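Local coordinates for dephospho-CoA kinase (Mycobacterium paratuberculosis, PDB 6N39), which probably phosphorylates the 3'-hydroxyl of dephospho-coenzyme A with ATP, the last step of coenzyme A synthesis, and carries a C-terminal UPF0157 (GrpB) domain involved in its folding, at residues Phe205-Asn208 against Leu209-Gln213; Leu356-Asp359 against Trp360-Asp364; Asp399-Arg402 against Arg403-Trp407. One frame throughout, in Å; residues are numbered along the deposited sequence.

Contact 1 (Phe205-Asn208 against Leu209-Gln213); sequences FAHN and LSTRQ
Asn208 O and Gln213 N form the outer, i+5 to i bond, 2.7 Å, of a Schellman motif at the C-terminal end of helix 187-210. Arg212, with positive phi (52°), is the C' residue that turns the chain back, and its N bonds to Leu209 O at 3.1 Å inside that loop. The arginine's NH1 also reaches Leu209 O, a weak bond that meets the guanidinium at its edge. One residue before Asn208, His207 O takes two donors from Thr211: the backbone N at 3.0 Å and OG1 at 2.8 Å, arriving from opposite faces of the carbonyl plane. With chi1 at 49°, OG1 sits between the threonine's own N and carbonyl carbon, and from there it can fold back onto the helix; it also lies over one face of the His207 ring. On the inner side Leu209 CG lies 4.0 Å from Phe205 CE1. Both side chains pack on Leu10 of strand 10-16, central in the parallel kinase sheet, while Asn208 ND2 bonds to Ala333 O. The carbonyls of His207, Asn208 and Leu209 are thus taken up by the turn and by a hydroxyl, so the helix can stop with these three acceptors bonded.

Contact 2 (Leu356-Asp359 against Trp360-Asp364); sequences LFVD and WLTAD
Helix 349-363, in the UPF0157 region, gathers Phe357, Trp360 and Leu361 into an apolar cluster on one flank, and on another bonds Thr362 back to Val358. Phe357 and Leu361, one turn apart, make the tightest apolar meeting: Leu361 CD1 stands over one face of the phenyl ring as a CH-pi contact, 3.9 Å from the ring centroid and 27° off its normal, with Phe357 CZ the closest ring atom at 3.5 Å. Phe357 has CG anti to the backbone N (chi1 -172°), which swings the ring along the helix toward this methyl group. Its CE1 also meets the edge of the Trp360 indole, 4.0 Å from CZ3, while Leu361 CD2 covers one indole face near the rim. The leucine therefore wedges its two methyls against two different rings. Beyond them, Tyr371 meets Phe357 edge-to-face and Trp407 meets the Trp360 ring. Around the helix, Thr362 gives Val358 O a pair of bonds, from N at 2.9 Å and from OG1 at 2.8 Å; the hydroxyl comes from above the carbonyl plane and the amide from its other face. Asp359 OD2 bonds to Trp413 NE1. Rotation of the Phe357 and Trp360 rings is probably limited both by Leu361 and by rings of the neighbouring helices, and the hydroxyl of the exposed Thr362 spends its proton on the backbone.

Contact 3 (Asp399-Arg402 against Arg403-Trp407); sequences DAYR and RAWDW
Arg403 reaches back one turn to Asp399, its NH1 forming a salt bridge with OD2 at 3.1 Å. NH1 comes from above the carboxylate plane, 35° out of it. Bends at chi2 and chi3 fold the arginine chain over the helix, laying CD against Asp399 O at 3.2 Å. Its NH2 bonds to Asp370 of helix 365-382, so the guanidinium ties two helices together and its charge has two acidic partners. Arg402 joins the network more loosely, NH2 standing 3.9 Å from Asp399 OD1, a long salt bridge.

On another side of the helix, Tyr401 receives the edge of Trp405 on one ring face. The five-membered ring lies 4.7 Å away between centroids, with the planes at 62°, and CD1 stands over the middle of the phenol ring. Trp405 CG points anti to its carbonyl carbon (chi1 -83°), which carries the indole back toward the tyrosine. A water links the two polar ends, accepting from Tyr401 OH at 2.6 Å and weakly from Trp405 NE1; the same hydroxyl bonds to Arg310 N. This flank of helix 386-411 faces helix 349-363, where Phe353 meets Tyr401 edge-to-face, Leu356 packs on Trp405 and Trp360 takes Ala404, while loop residues Ala309 and Thr312 cover the aromatic pair.

Overall arrangement
The three contacts come in order along the chain, and all fall in the UPF0157 region. Contact 1 ends helix 187-210, next to the five-stranded parallel sheet of the kinase, and so sits where the two parts of the protein meet. Contacts 2 and 3 lie far from it, with centres about 35 and 39 Å away, on helices 349-363 and 386-411. Those two are neighbours, their centres about 10 Å apart, and their helices pack directly on each other, Ala363 resting on Trp407. Together they form part of the helical packing of a domain involved in the proper folding of the full-length enzyme, away from the predicted ATP site.

Contact 1 (Phe205-Asn208 against Leu209-Gln213)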
loop_
_atom_site.group_PDB
_atom_site.type_symbol
_atom_site.label_atom_id
_atom_site.label_comp_id
_atom_site.label_asym_id
_atom_site.label_seq_id
_atom_site.Cartn_x
_atom_site.Cartn_y
_atom_site.Cartn_z
ATOM N N PHE A 205 -7.437 10.381 5.812
ATOM C CA PHE A 205 -6.795 9.928 4.578
ATOM C C PHE A 205 -7.544 10.454 3.355
ATOM O O PHE A 205 -6.952 11.082 2.464
ATOM C CB PHE A 205 -6.728 8.393 4.573
ATOM C CG PHE A 205 -5.794 7.785 3.525
ATOM C CD1 PHE A 205 -5.049 8.576 2.653
ATOM C CD2 PHE A 205 -5.664 6.398 3.432
ATOM C CE1 PHE A 205 -4.189 7.993 1.700
ATOM C CE2 PHE A 205 -4.826 5.806 2.488
ATOM C CZ PHE A 205 -4.070 6.608 1.623
ATOM N N ALA A 206 -8.860 10.228 3.312
ATOM C CA ALA A 206 -9.669 10.699 2.185
ATOM C C ALA A 206 -9.665 12.221 2.088
ATOM O O ALA A 206 -9.572 12.783 0.987
ATOM C CB ALA A 206 -11.113 10.184 2.307
ATOM N N HIS A 207 -9.797 12.910 3.228
ATOM C CA HIS A 207 -9.817 14.368 3.186
ATOM C C HIS A 207 -8.488 14.916 2.687
ATOM O O HIS A 207 -8.456 15.862 1.891
ATOM C CB HIS A 207 -10.140 14.941 4.570
ATOM C CG HIS A 207 -10.107 16.431 4.615
ATOM N ND1 HIS A 207 -11.010 17.215 3.930
ATOM C CD2 HIS A 207 -9.294 17.285 5.277
ATOM C CE1 HIS A 207 -10.754 18.487 4.166
ATOM N NE2 HIS A 207 -9.719 18.559 4.983
ATOM N N ASN A 208 -7.382 14.331 3.151
ATOM C CA ASN A 208 -6.058 14.752 2.715
ATOM C C ASN A 208 -5.883 14.540 1.227
ATOM O O ASN A 208 -5.320 15.400 0.540
ATOM C CB ASN A 208 -4.978 13.980 3.476
ATOM C CG ASN A 208 -4.747 14.518 4.877
ATOM O OD1 ASN A 208 -5.218 15.603 5.221
ATOM N ND2 ASN A 208 -4.005 13.774 5.681
ATOM N N LEU A 209 -6.337 13.386 0.715
ATOM C CA LEU A 209 -6.234 13.125 -0.719
ATOM C C LEU A 209 -7.022 14.151 -1.511
ATOM O O LEU A 209 -6.534 14.706 -2.505
ATOM C CB LEU A 209 -6.742 11.718 -1.046
ATOM C CG LEU A 209 -5.782 10.547 -0.920
ATOM C CD1 LEU A 209 -6.485 9.292 -1.450
ATOM C CD2 LEU A 209 -4.449 10.807 -1.681
ATOM N N SER A 210 -8.249 14.425 -1.069
ATOM C CA SER A 210 -9.106 15.364 -1.778
ATOM C C SER A 210 -8.548 16.784 -1.768
ATOM O O SER A 210 -8.818 17.555 -2.692
ATOM C CB SER A 210 -10.499 15.351 -1.155
ATOM O OG SER A 210 -11.233 16.459 -1.615
ATOM N N THR A 211 -7.818 17.171 -0.724
ATOM C CA THR A 211 -7.230 18.504 -0.679
ATOM C C THR A 211 -5.755 18.477 -1.039
ATOM O O THR A 211 -5.077 19.495 -0.898
ATOM C CB THR A 211 -7.411 19.149 0.702
ATOM O OG1 THR A 211 -7.006 18.227 1.722
ATOM C CG2 THR A 211 -8.868 19.584 0.941
ATOM N N ARG A 212 -5.253 17.327 -1.489
ATOM C CA ARG A 212 -3.843 17.136 -1.853
ATOM C C ARG A 212 -2.913 17.579 -0.721
ATOM O O ARG A 212 -1.903 18.250 -0.937
ATOM C CB ARG A 212 -3.514 17.859 -3.160
ATOM C CG ARG A 212 -4.633 17.773 -4.203
ATOM C CD ARG A 212 -4.265 16.943 -5.426
ATOM N NE ARG A 212 -5.307 16.988 -6.462
ATOM C CZ ARG A 212 -6.505 16.407 -6.360
ATOM N NH1 ARG A 212 -6.839 15.735 -5.264
ATOM N NH2 ARG A 212 -7.381 16.493 -7.354
ATOM N N GLN A 213 -3.269 17.205 0.503
ATOM C CA GLN A 213 -2.440 17.402 1.682
ATOM C C GLN A 213 -1.775 16.091 2.068
ATOM O O GLN A 213 -2.268 15.012 1.752
ATOM C CB GLN A 213 -3.278 17.915 2.861
ATOM C CG GLN A 213 -3.709 19.376 2.741
ATOM C CD GLN A 213 -4.401 19.860 4.018
ATOM O OE1 GLN A 213 -5.590 19.596 4.238
ATOM N NE2 GLN A 213 -3.649 20.543 4.874
#

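Contact 2 (Leu356-Asp359 against Trp360-Asp364)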
loop_
_atom_site.group_PDB
_atom_site.type_symbol
_atom_site.label_atom_id
_atom_site.label_comp_id
_atom_site.label_asym_id
_atom_site.label_seq_id
_atom_site.Cartn_x
_atom_site.Cartn_y
_atom_site.Cartn_z
ATOM N N LEU A 356 23.336 4.608 -1.773
ATOM C CA LEU A 356 24.646 4.460 -1.146
ATOM C C LEU A 356 24.562 4.671 0.364
ATOM O O LEU A 356 25.236 3.982 1.125
ATOM C CB LEU A 356 25.637 5.450 -1.768
ATOM C CG LEU A 356 26.996 5.597 -1.065
ATOM C CD1 LEU A 356 27.740 4.255 -1.014
ATOM C CD2 LEU A 356 27.902 6.675 -1.727
ATOM N N PHE A 357 23.782 5.658 0.803
ATOM C CA PHE A 357 23.724 6.023 2.220
ATOM C C PHE A 357 23.303 4.835 3.067
ATOM O O PHE A 357 23.914 4.548 4.110
ATOM C CB PHE A 357 22.755 7.209 2.369
ATOM C CG PHE A 357 22.711 7.843 3.740
ATOM C CD1 PHE A 357 23.753 8.625 4.204
ATOM C CD2 PHE A 357 21.587 7.700 4.534
ATOM C CE1 PHE A 357 23.690 9.228 5.453
ATOM C CE2 PHE A 357 21.508 8.310 5.769
ATOM C CZ PHE A 357 22.566 9.073 6.231
ATOM N N VAL A 358 22.294 4.090 2.597
ATOM C CA VAL A 358 21.871 2.877 3.297
ATOM C C VAL A 358 22.999 1.855 3.343
ATOM O O VAL A 358 23.300 1.290 4.409
ATOM C CB VAL A 358 20.616 2.280 2.636
ATOM C CG1 VAL A 358 20.246 0.973 3.321
ATOM C CG2 VAL A 358 19.469 3.271 2.708
ATOM N N ASP A 359 23.617 1.562 2.188
ATOM C CA ASP A 359 24.646 0.509 2.207
ATOM C C ASP A 359 25.844 0.911 3.075
ATOM O O ASP A 359 26.400 0.090 3.830
ATOM C CB ASP A 359 25.100 0.184 0.786
ATOM C CG ASP A 359 24.075 -0.635 0.031
ATOM O OD1 ASP A 359 23.277 -1.306 0.703
ATOM O OD2 ASP A 359 24.056 -0.611 -1.214
ATOM N N TRP A 360 26.237 2.179 2.987
ATOM C CA TRP A 360 27.359 2.698 3.754
ATOM C C TRP A 360 27.093 2.581 5.249
ATOM O O TRP A 360 27.878 1.973 5.980
ATOM C CB TRP A 360 27.619 4.151 3.335
ATOM C CG TRP A 360 28.634 4.870 4.165
ATOM C CD1 TRP A 360 29.936 4.511 4.366
ATOM C CD2 TRP A 360 28.431 6.080 4.903
ATOM N NE1 TRP A 360 30.555 5.422 5.190
ATOM C CE2 TRP A 360 29.655 6.397 5.528
ATOM C CE3 TRP A 360 27.333 6.929 5.094
ATOM C CZ2 TRP A 360 29.815 7.521 6.338
ATOM C CZ3 TRP A 360 27.493 8.050 5.899
ATOM C CH2 TRP A 360 28.729 8.333 6.511
ATOM N N LEU A 361 25.965 3.124 5.720
ATOM C CA LEU A 361 25.668 3.043 7.147
ATOM C C LEU A 361 25.479 1.601 7.603
ATOM O O LEU A 361 25.834 1.259 8.739
ATOM C CB LEU A 361 24.433 3.885 7.479
ATOM C CG LEU A 361 24.646 5.412 7.494
ATOM C CD1 LEU A 361 23.412 6.137 8.013
ATOM C CD2 LEU A 361 25.875 5.791 8.309
ATOM N N THR A 362 24.944 0.732 6.739
ATOM C CA THR A 362 24.848 -0.676 7.109
ATOM C C THR A 362 26.226 -1.274 7.355
ATOM O O THR A 362 26.402 -2.078 8.272
ATOM C CB THR A 362 24.096 -1.469 6.035
ATOM O OG1 THR A 362 22.757 -0.965 5.924
ATOM C CG2 THR A 362 24.040 -2.952 6.414
ATOM N N ALA A 363 27.225 -0.871 6.569
ATOM C CA ALA A 363 28.549 -1.467 6.717
ATOM C C ALA A 363 29.413 -0.831 7.807
ATOM O O ALA A 363 30.378 -1.464 8.244
ATOM C CB ALA A 363 29.308 -1.408 5.386
ATOM N N ASP A 364 29.104 0.387 8.266
ATOM C CA ASP A 364 30.027 1.174 9.092
ATOM C C ASP A 364 29.374 1.591 10.405
ATOM O O ASP A 364 28.737 2.658 10.482
ATOM C CB ASP A 364 30.511 2.397 8.310
ATOM C CG ASP A 364 31.599 3.188 9.040
ATOM O OD1 ASP A 364 31.910 2.892 10.216
ATOM O OD2 ASP A 364 32.147 4.118 8.415
#

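Contact 3 (Asp399-Arg402 against Arg403-Trp407)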
loop_
_atom_site.group_PDB
_atom_site.type_symbol
_atom_site.label_atom_id
_atom_site.label_comp_id
_atom_site.label_asym_id
_atom_site.label_seq_id
_atom_site.Cartn_x
_atom_site.Cartn_y
_atom_site.Cartn_z
ATOM N N ASP A 399 29.851 16.240 5.085
ATOM C CA ASP A 399 30.946 15.331 5.411
ATOM C C ASP A 399 30.511 13.882 5.255
ATOM O O ASP A 399 31.303 13.037 4.818
ATOM C CB ASP A 399 31.440 15.613 6.832
ATOM C CG ASP A 399 32.564 14.696 7.263
ATOM O OD1 ASP A 399 33.653 14.719 6.641
ATOM O OD2 ASP A 399 32.356 13.979 8.262
ATOM N N ALA A 400 29.243 13.580 5.568
ATOM C CA ALA A 400 28.754 12.227 5.340
ATOM C C ALA A 400 28.786 11.878 3.857
ATOM O O ALA A 400 29.115 10.747 3.490
ATOM C CB ALA A 400 27.342 12.071 5.897
ATOM N N TYR A 401 28.441 12.837 2.989
ATOM C CA TYR A 401 28.513 12.625 1.546
ATOM C C TYR A 401 29.934 12.267 1.137
ATOM O O TYR A 401 30.167 11.274 0.425
ATOM C CB TYR A 401 28.038 13.896 0.819
ATOM C CG TYR A 401 27.850 13.764 -0.683
ATOM C CD1 TYR A 401 26.698 13.180 -1.209
ATOM C CD2 TYR A 401 28.806 14.246 -1.571
ATOM C CE1 TYR A 401 26.503 13.066 -2.578
ATOM C CE2 TYR A 401 28.628 14.122 -2.949
ATOM C CZ TYR A 401 27.473 13.537 -3.446
ATOM O OH TYR A 401 27.287 13.408 -4.811
ATOM N N ARG A 402 30.907 13.054 1.614
ATOM C CA ARG A 402 32.290 12.782 1.233
ATOM C C ARG A 402 32.746 11.411 1.734
ATOM O O ARG A 402 33.435 10.669 1.014
ATOM C CB ARG A 402 33.210 13.895 1.751
ATOM C CG ARG A 402 32.997 15.240 1.033
ATOM C CD ARG A 402 33.997 16.303 1.483
ATOM N NE ARG A 402 33.805 16.651 2.891
ATOM C CZ ARG A 402 33.211 17.761 3.327
ATOM N NH1 ARG A 402 32.755 18.674 2.469
ATOM N NH2 ARG A 402 33.078 17.955 4.632
ATOM N N ARG A 403 32.341 11.042 2.950
ATOM C CA ARG A 403 32.822 9.794 3.534
ATOM C C ARG A 403 32.165 8.596 2.869
ATOM O O ARG A 403 32.830 7.594 2.589
ATOM C CB ARG A 403 32.564 9.778 5.038
ATOM C CG ARG A 403 33.466 10.713 5.850
ATOM C CD ARG A 403 32.725 11.209 7.082
ATOM N NE ARG A 403 32.476 10.146 8.048
ATOM C CZ ARG A 403 31.630 10.248 9.069
ATOM N NH1 ARG A 403 30.930 11.362 9.246
ATOM N NH2 ARG A 403 31.482 9.230 9.911
ATOM N N ALA A 404 30.852 8.667 2.650
ATOM C CA ALA A 404 30.155 7.601 1.947
ATOM C C ALA A 404 30.784 7.351 0.587
ATOM O O ALA A 404 31.001 6.198 0.200
ATOM C CB ALA A 404 28.672 7.951 1.794
ATOM N N TRP A 405 31.104 8.418 -0.151
ATOM C CA TRP A 405 31.685 8.182 -1.468
ATOM C C TRP A 405 33.127 7.698 -1.374
ATOM O O TRP A 405 33.578 6.942 -2.244
ATOM C CB TRP A 405 31.550 9.435 -2.336
ATOM C CG TRP A 405 30.176 9.459 -2.969
ATOM C CD1 TRP A 405 29.119 10.269 -2.635
ATOM C CD2 TRP A 405 29.702 8.584 -4.005
ATOM N NE1 TRP A 405 28.022 9.955 -3.415
ATOM C CE2 TRP A 405 28.358 8.929 -4.263
ATOM C CE3 TRP A 405 30.295 7.566 -4.758
ATOM C CZ2 TRP A 405 27.599 8.291 -5.239
ATOM C CZ3 TRP A 405 29.531 6.922 -5.719
ATOM C CH2 TRP A 405 28.200 7.293 -5.951
ATOM N N ASP A 406 33.855 8.076 -0.322
ATOM C CA ASP A 406 35.179 7.486 -0.103
ATOM C C ASP A 406 35.066 5.981 0.106
ATOM O O ASP A 406 35.834 5.193 -0.463
ATOM C CB ASP A 406 35.851 8.133 1.105
ATOM C CG ASP A 406 36.691 9.329 0.736
ATOM O OD1 ASP A 406 37.119 9.409 -0.430
ATOM O OD2 ASP A 406 36.929 10.188 1.619
ATOM N N TRP A 407 34.106 5.570 0.931
ATOM C CA TRP A 407 33.860 4.149 1.157
ATOM C C TRP A 407 33.444 3.457 -0.136
ATOM O O TRP A 407 33.865 2.326 -0.408
ATOM C CB TRP A 407 32.782 3.983 2.236
ATOM C CG TRP A 407 32.372 2.567 2.484
ATOM C CD1 TRP A 407 32.980 1.664 3.316
ATOM C CD2 TRP A 407 31.266 1.883 1.893
ATOM N NE1 TRP A 407 32.314 0.464 3.277
ATOM C CE2 TRP A 407 31.256 0.575 2.413
ATOM C CE3 TRP A 407 30.276 2.254 0.975
ATOM C CZ2 TRP A 407 30.296 -0.370 2.038
ATOM C CZ3 TRP A 407 29.320 1.315 0.613
ATOM C CH2 TRP A 407 29.341 0.023 1.142
HETATM O O HOH W 1 25.956 11.224 -5.240
HETATM O O HOH W 2 34.696 11.665 -1.183
#